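Local structure of odorant-binding protein 2a (Homo sapiens, 4RUN) at residues A[76-79]-A[80-84]. The protein binds and carries small hydrophobic volatile molecules, preferring aldehydes and large fatty acids. The protein carries 2 engineered substitutions. Residues are numbered along the deposited sequence; the frame is centred on the assembly and turned at random.
With FLC (citrate anion), chain C.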
ATOM      1  N   SER A  76       5.659  -2.201  11.636  1.00 84.20           N
ATOM      2  CA  SER A  76       6.867  -1.456  11.316  1.00 80.09           C
ATOM      3  C   SER A  76       7.745  -2.264  10.373  1.00 77.74           C
ATOM      4  O   SER A  76       7.716  -3.497  10.386  1.00 79.21           O
ATOM      5  CB  SER A  76       7.629  -1.099  12.597  1.00 81.88           C
ATOM      6  OG  SER A  76       8.008  -2.252  13.305  1.00 84.19           O
ATOM      7  N   ALA A  77       8.536  -1.563   9.566  1.00 73.32           N
ATOM      8  CA  ALA A  77       9.415  -2.208   8.596  1.00 71.80           C
ATOM      9  C   ALA A  77      10.722  -1.456   8.490  1.00 72.55           C
ATOM     10  O   ALA A  77      10.796  -0.281   8.850  1.00 72.78           O
ATOM     11  CB  ALA A  77       8.742  -2.280   7.243  1.00 67.81           C
ATOM     12  N   TYR A  78      11.746  -2.154   7.993  1.00 73.70           N
ATOM     13  CA  TYR A  78      13.083  -1.606   7.842  1.00 72.95           C
ATOM     14  C   TYR A  78      13.574  -1.011   9.165  1.00 75.68           C
ATOM     15  O   TYR A  78      13.953   0.158   9.226  1.00 76.16           O
ATOM     16  CB  TYR A  78      13.112  -0.550   6.732  1.00 70.71           C
ATOM     17  CG  TYR A  78      12.429  -0.950   5.428  1.00 68.60           C
ATOM     18  CD1 TYR A  78      13.013  -1.860   4.557  1.00 70.51           C
ATOM     19  CD2 TYR A  78      11.219  -0.380   5.052  1.00 66.98           C
ATOM     20  CE1 TYR A  78      12.397  -2.205   3.358  1.00 68.55           C
ATOM     21  CE2 TYR A  78      10.600  -0.715   3.855  1.00 64.93           C
ATOM     22  CZ  TYR A  78      11.189  -1.629   3.013  1.00 65.93           C
ATOM     23  OH  TYR A  78      10.566  -1.958   1.825  1.00 66.29           O
ATOM     24  N   GLY A  79      13.547  -1.818  10.221  1.00 78.18           N
ATOM     25  CA  GLY A  79      14.036  -1.412  11.534  1.00 81.46           C
ATOM     26  C   GLY A  79      13.249  -0.303  12.211  1.00 82.12           C
ATOM     27  O   GLY A  79      13.764   0.344  13.118  1.00 86.60           O
ATOM     28  N   GLY A  80      12.006  -0.076  11.791  1.00 78.85           N
ATOM     29  CA  GLY A  80      11.202   1.030  12.324  1.00 78.77           C
ATOM     30  C   GLY A  80      11.369   2.343  11.574  1.00 75.19           C
ATOM     31  O   GLY A  80      10.866   3.380  12.003  1.00 75.62           O
ATOM     32  N   ARG A  81      12.097   2.307  10.465  1.00 73.00           N
ATOM     33  CA  ARG A  81      12.187   3.444   9.551  1.00 70.78           C
ATOM     34  C   ARG A  81      10.787   3.794   9.011  1.00 69.53           C
ATOM     35  O   ARG A  81      10.418   4.969   8.912  1.00 68.65           O
ATOM     36  CB  ARG A  81      13.126   3.084   8.396  1.00 67.51           C
ATOM     37  CG  ARG A  81      13.577   4.239   7.519  1.00 65.06           C
ATOM     38  CD  ARG A  81      14.250   3.725   6.261  1.00 62.63           C
ATOM     39  NE  ARG A  81      13.230   3.442   5.254  1.00 59.61           N
ATOM     40  CZ  ARG A  81      13.306   2.518   4.301  1.00 58.67           C
ATOM     41  NH1 ARG A  81      14.371   1.742   4.174  1.00 59.32           N
ATOM     42  NH2 ARG A  81      12.286   2.378   3.449  1.00 58.28           N
ATOM     43  N   LYS A  82      10.018   2.751   8.701  1.00 69.63           N
ATOM     44  CA  LYS A  82       8.687   2.868   8.123  1.00 68.79           C
ATOM     45  C   LYS A  82       7.625   2.296   9.074  1.00 72.37           C
ATOM     46  O   LYS A  82       7.809   1.204   9.632  1.00 76.81           O
ATOM     47  CB  LYS A  82       8.680   2.108   6.804  1.00 68.04           C
ATOM     48  CG  LYS A  82       7.412   2.239   5.975  1.00 68.62           C
ATOM     49  CD  LYS A  82       7.651   1.723   4.560  1.00 69.84           C
ATOM     50  CE  LYS A  82       6.426   1.871   3.678  1.00 71.39           C
ATOM     51  NZ  LYS A  82       6.698   1.474   2.263  1.00 71.37           N
ATOM     52  N   LEU A  83       6.536   3.043   9.283  1.00 69.25           N
ATOM     53  CA  LEU A  83       5.387   2.537  10.040  1.00 70.49           C
ATOM     54  C   LEU A  83       4.223   2.348   9.095  1.00 67.79           C
ATOM     55  O   LEU A  83       4.034   3.142   8.175  1.00 64.26           O
ATOM     56  CB  LEU A  83       4.994   3.490  11.164  1.00 73.28           C
ATOM     57  CG  LEU A  83       6.011   3.567  12.303  1.00 76.59           C
ATOM     58  CD1 LEU A  83       5.770   4.788  13.180  1.00 79.15           C
ATOM     59  CD2 LEU A  83       5.968   2.293  13.122  1.00 80.27           C
ATOM     60  N   ILE A  84       3.451   1.295   9.345  1.00 70.47           N
ATOM     61  CA  ILE A  84       2.434   0.801   8.426  1.00 69.69           C
ATOM     62  C   ILE A  84       1.143   0.477   9.184  1.00 73.24           C
ATOM     63  O   ILE A  84       1.141  -0.370  10.077  1.00 73.63           O
ATOM     64  CB  ILE A  84       2.922  -0.487   7.733  1.00 70.15           C
ATOM     65  CG1 ILE A  84       4.106  -0.196   6.812  1.00 67.77           C
ATOM     66  CG2 ILE A  84       1.809  -1.129   6.917  1.00 69.87           C
ATOM     67  CD1 ILE A  84       4.974  -1.416   6.565  1.00 68.40           C
TER
HETATM   68  CAC FLC C 201       8.735   0.753  -0.575  1.00 96.04           C
HETATM   69  CA  FLC C 201       8.253   2.097  -1.106  1.00 87.07           C
HETATM   70  CB  FLC C 201       9.337   2.922  -1.807  1.00 77.71           C
HETATM   71  CBC FLC C 201       8.778   4.300  -2.137  1.00 71.16           C
HETATM   72  CG  FLC C 201      10.548   3.162  -0.902  1.00 86.79           C
HETATM   73  CGC FLC C 201      11.754   2.241  -1.045  1.00 89.66           C
HETATM   74  OA1 FLC C 201       8.800   0.554   0.664  1.00 94.15           O
HETATM   75  OA2 FLC C 201       9.044  -0.132  -1.400  1.00102.86           O
HETATM   76  OB1 FLC C 201       8.599   5.127  -1.205  1.00 59.64           O
HETATM   77  OB2 FLC C 201       8.530   4.593  -3.330  1.00 67.03           O
HETATM   78  OG1 FLC C 201      12.692   2.579  -1.819  1.00 75.29           O
HETATM   79  OG2 FLC C 201      11.790   1.204  -0.333  1.00 92.62           O
HETATM   80  OHB FLC C 201       9.748   2.282  -3.026  1.00 71.02           O
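The guanidinium of Arg81 lies flat over one face of the Tyr78 ring, the two planes only 11° apart and their centres separated by 4.1 Å, an offset cation-pi stack. NH2 comes down over the ring flank, 3.4 Å from Tyr78 CD2, while NH1 sits above CG, beside the start of the side chain. At the ring's edge runs the extended aliphatic chain of Lys82, whose CB lies in the ring plane and whose CD approaches Tyr78 CE2 to 3.9 Å. A bend at chi3 (85°) turns the otherwise extended Arg81 chain over the tyrosine, and a salt bridge from NE to Asp101 helps fix the guanidinium there. Lys82 NZ and Tyr78 OH both donate to carboxylate oxygen OA1 of a citrate, probably from the crystallisation liquor, at 2.8 Å from NZ; Arg55 and Lys62 also bind this anion. Replacing Tyr78 with alanine would probably leave the Arg81 guanidinium without its aromatic platform and Lys82 without the ring flanking its methylenes. In the strands next to the turn, Ala77 and Lys82 form a hydrogen-bonded antiparallel pair, with Ala77 N to Lys82 O at 2.9 Å and Lys82 N to Ala77 O at 3.1 Å. Ala77 CB packs on Ile84 CD1. The turn is tied by Arg81 N to Tyr78 O, and Gly79 and Gly80 adopt positive phi, Gly80 at angles that call for glycine. Arg81 and Lys82 stand together opposite Ala77 in a classic beta bulge beside the turn of the hairpin formed by strands 74-77 and 82-88 of the lipocalin barrel.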